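Local coordinates for coelenterazine-binding protein with bound coelenterazine (Renilla muelleri, PDB 2HPS) that binds the luciferin coelenterazine and probably makes it available for reaction with luciferase and oxygen only when calcium is bound, at residues K53-E56 and T57-E60; R75-V78 and E79-A82. All coordinates share one frame; numbering follows the deposited sequence. Where two conformers were deposited one is given.

Interaction 1 of 2, residues K53-E56 and T57-E60; sequences KAEE and TRQE
E55 and R58 meet one helical turn apart in a side-on salt bridge, formed by one of the two conformers of R58. R58 offers NE to E55 OE1 (2.9 Å) and NH2 to E55 OE2 (2.7 Å). The first bond lies almost in the guanidinium plane, but the planes of carboxylate and guanidinium are turned 34° apart, so the pairing is twisted. E55 reaches forward because its CG stands anti to the backbone N (chi1 -179°) and its chain bends at chi2. Q59, four residues on, bends its own chain and brings NE2 to E55 OE2 (2.9 Å) from above the carboxylate plane, leaving the syn lone pair to R58 NH2. Glutamate suits this place: its two oxygens take three N-H groups. With E55 replaced by an alanine the carboxylate is gone, and R58 NE and NH2 would probably lose their mate and the Q59 amide be freer to turn. On another flank, K53 NZ reaches E56 OE1 (3.2 Å) on its syn side. R58 also uses NH1 to bridge E37, tying helix 51-68 to helix 33-47. On the buried side, small A54 fits against A44, and T57 touches A40 and I43 of that helix and I106 of helix 102-111.

Interaction 2 of 2, residues R75-V78 and E79-A82; sequences RISV and EEAA
An N-cap joins strand 75-77 to helix 78-91, where the short loop strand of the second EF-hand passes into its exiting helix; S77 ends the strand and caps the helix that follows. S77 OG accepts from E80 N at 2.9 Å, with an N-H...O angle of 154°. It can do so because OG sits between the backbone N and the carbonyl carbon (chi1 70°), facing the first turn. Serine suits the cap, being short enough to curl back and bearing an oxygen that can accept. The main chain then takes up the helical pattern, A81 N bonding to S77 O and A82 N to V78 O.

Beside the cap, I76 carries the apolar part of the contact. Its CD1 packs against A81 CB at 3.9 Å, while CG2 lies 3.7 Å from E80 OE2, the isoleucine and glutamate side chains crossing at about a right angle. The small methyl of A81 also touches I31 and M20, which suits alanine to this buried place. V78, buried, touches K17 of helix 6-21 and I31 of strand 30-32, the antiparallel partner of strand 75-77; backbone bonds link I76 with I31 and V78 with G29.

E80 suits an exposed position in the first turn, where its negative charge would be expected to interact favourably with the helix dipole. Its chain is extended, and a water bridges its carboxylate to the strand: that water accepts from S77 N at 2.9 Å and donates to E80 OE1 at 2.6 Å.

Overall arrangement
Interactions 1 and 2 come in series along the chain, both within the range of EF-hand 2, with centres about 23 Å apart and nearest atoms about 14 Å apart, so they do not touch. Interaction 1 lies inside helix 51-68, the entering helix of this helix-loop-helix unit; interaction 2 marks the passage from strand 75-77 into helix 78-91, the exiting one. Strand 75-77 pairs antiparallel with strand 30-32, forming the short two-stranded sheet that couples paired EF-hands. Both contacts come within about 9 Å of the bound coelenterazine, through the side chains of T57 and A81, while the probable calcium sites lie later in the chain, in the loops 112-123 and 148-159.

Interaction 1 of 2, residues K53-E56 and T57-E60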
# COMPACT_ATOMS: atom_id res chain seq x y z
N LYS A 53 -6.16 9.69 -16.06
CA LYS A 53 -5.99 9.33 -14.64
C LYS A 53 -5.40 7.93 -14.48
O LYS A 53 -4.55 7.71 -13.62
CB LYS A 53 -7.31 9.45 -13.88
CG LYS A 53 -7.70 10.90 -13.53
CD LYS A 53 -6.62 11.58 -12.69
CE LYS A 53 -7.00 13.02 -12.31
NZ LYS A 53 -5.96 13.65 -11.44
N ALA A 54 -5.85 7.00 -15.32
CA ALA A 54 -5.28 5.65 -15.31
C ALA A 54 -3.77 5.68 -15.58
O ALA A 54 -3.00 4.99 -14.90
CB ALA A 54 -6.01 4.74 -16.30
N GLU A 55 -3.34 6.51 -16.54
CA GLU A 55 -1.91 6.60 -16.86
C GLU A 55 -1.13 7.27 -15.73
O GLU A 55 -0.00 6.87 -15.44
CB GLU A 55 -1.66 7.29 -18.22
CG GLU A 55 -0.17 7.40 -18.63
CD GLU A 55 0.52 6.04 -18.87
OE1 GLU A 55 -0.13 4.97 -18.81
OE2 GLU A 55 1.75 6.06 -19.12
N GLU A 56 -1.71 8.30 -15.11
CA GLU A 56 -1.06 8.95 -13.97
C GLU A 56 -0.83 7.93 -12.84
O GLU A 56 0.23 7.89 -12.22
CB GLU A 56 -1.92 10.12 -13.48
CG GLU A 56 -1.90 11.33 -14.40
CD GLU A 56 -2.93 12.38 -14.01
OE1 GLU A 56 -3.32 12.45 -12.82
OE2 GLU A 56 -3.36 13.16 -14.91
N THR A 57 -1.84 7.09 -12.62
CA THR A 57 -1.74 6.01 -11.61
C THR A 57 -0.63 5.03 -11.99
O THR A 57 0.25 4.73 -11.17
CB THR A 57 -3.08 5.26 -11.44
OG1 THR A 57 -4.12 6.21 -11.14
CG2 THR A 57 -3.00 4.21 -10.31
N ARG A 58 -0.62 4.57 -13.24
CA ARG A 58 0.48 3.71 -13.72
C ARG A 58 1.87 4.37 -13.54
O ARG A 58 2.81 3.74 -13.07
CB ARG A 58 0.24 3.29 -15.18
CG ARG A 58 0.93 1.96 -15.55
CD ARG A 58 0.77 1.62 -17.05
NE ARG A 58 1.34 2.66 -17.92
CZ ARG A 58 2.56 2.63 -18.45
NH1 ARG A 58 3.37 1.58 -18.24
NH2 ARG A 58 2.98 3.63 -19.22
N GLN A 59 1.99 5.64 -13.93
CA GLN A 59 3.26 6.33 -13.83
C GLN A 59 3.75 6.45 -12.38
O GLN A 59 4.94 6.32 -12.12
CB GLN A 59 3.17 7.71 -14.50
CG GLN A 59 3.14 7.62 -16.03
CD GLN A 59 4.40 7.00 -16.62
OE1 GLN A 59 5.51 7.23 -16.14
NE2 GLN A 59 4.23 6.20 -17.68
N GLU A 60 2.81 6.64 -11.45
CA GLU A 60 3.21 6.75 -10.04
C GLU A 60 3.70 5.39 -9.56
O GLU A 60 4.74 5.29 -8.90
CB GLU A 60 2.09 7.30 -9.16
CG GLU A 60 2.50 7.47 -7.67
CD GLU A 60 3.70 8.42 -7.41
OE1 GLU A 60 4.20 9.14 -8.33
OE2 GLU A 60 4.17 8.44 -6.25

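Interaction 2 of 2, residues R75-V78 and E79-A82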
# COMPACT_ATOMS: atom_id res chain seq x y z
N ARG A 75 13.59 -9.74 -12.11
CA ARG A 75 12.69 -10.48 -11.26
C ARG A 75 13.49 -10.58 -9.98
O ARG A 75 14.62 -11.07 -10.00
CB ARG A 75 12.45 -11.85 -11.88
CG ARG A 75 11.71 -12.84 -11.04
CD ARG A 75 11.37 -14.07 -11.87
NE ARG A 75 10.65 -15.07 -11.09
CZ ARG A 75 11.23 -16.10 -10.47
NH1 ARG A 75 12.55 -16.26 -10.54
NH2 ARG A 75 10.49 -16.96 -9.78
N ILE A 76 12.97 -10.03 -8.88
CA ILE A 76 13.68 -10.07 -7.60
C ILE A 76 12.79 -10.70 -6.53
O ILE A 76 11.57 -10.74 -6.69
CB ILE A 76 14.21 -8.68 -7.14
CG1 ILE A 76 13.07 -7.69 -6.89
CG2 ILE A 76 15.19 -8.09 -8.19
CD1 ILE A 76 13.57 -6.36 -6.25
N SER A 77 13.42 -11.22 -5.48
CA SER A 77 12.67 -11.83 -4.37
C SER A 77 11.83 -10.81 -3.62
O SER A 77 12.14 -9.62 -3.60
CB SER A 77 13.62 -12.52 -3.38
OG SER A 77 14.38 -11.58 -2.65
N VAL A 78 10.77 -11.29 -2.98
CA VAL A 78 10.00 -10.39 -2.12
C VAL A 78 10.83 -9.79 -0.97
O VAL A 78 10.63 -8.63 -0.63
CB VAL A 78 8.69 -11.04 -1.59
CG1 VAL A 78 7.79 -11.41 -2.78
CG2 VAL A 78 8.98 -12.25 -0.69
N GLU A 79 11.78 -10.54 -0.41
CA GLU A 79 12.59 -9.95 0.67
C GLU A 79 13.62 -8.93 0.14
O GLU A 79 13.89 -7.94 0.83
CB GLU A 79 13.19 -10.99 1.65
CG GLU A 79 14.10 -10.42 2.81
CD GLU A 79 13.42 -9.47 3.84
OE1 GLU A 79 14.16 -8.89 4.68
OE2 GLU A 79 12.18 -9.29 3.86
N GLU A 80 14.15 -9.15 -1.07
CA GLU A 80 15.05 -8.15 -1.67
C GLU A 80 14.29 -6.83 -1.93
O GLU A 80 14.81 -5.74 -1.63
CB GLU A 80 15.69 -8.66 -2.96
CG GLU A 80 16.73 -7.71 -3.56
CD GLU A 80 17.49 -8.32 -4.74
OE1 GLU A 80 17.74 -9.54 -4.73
OE2 GLU A 80 17.85 -7.57 -5.67
N ALA A 81 13.07 -6.94 -2.45
CA ALA A 81 12.23 -5.75 -2.65
C ALA A 81 11.88 -5.08 -1.33
O ALA A 81 11.86 -3.84 -1.24
CB ALA A 81 10.96 -6.13 -3.42
N ALA A 82 11.63 -5.89 -0.29
CA ALA A 82 11.37 -5.36 1.05
C ALA A 82 12.56 -4.56 1.60
O ALA A 82 12.40 -3.47 2.14
CB ALA A 82 10.96 -6.49 2.03
O HOH W 1 16.28 -11.56 -5.58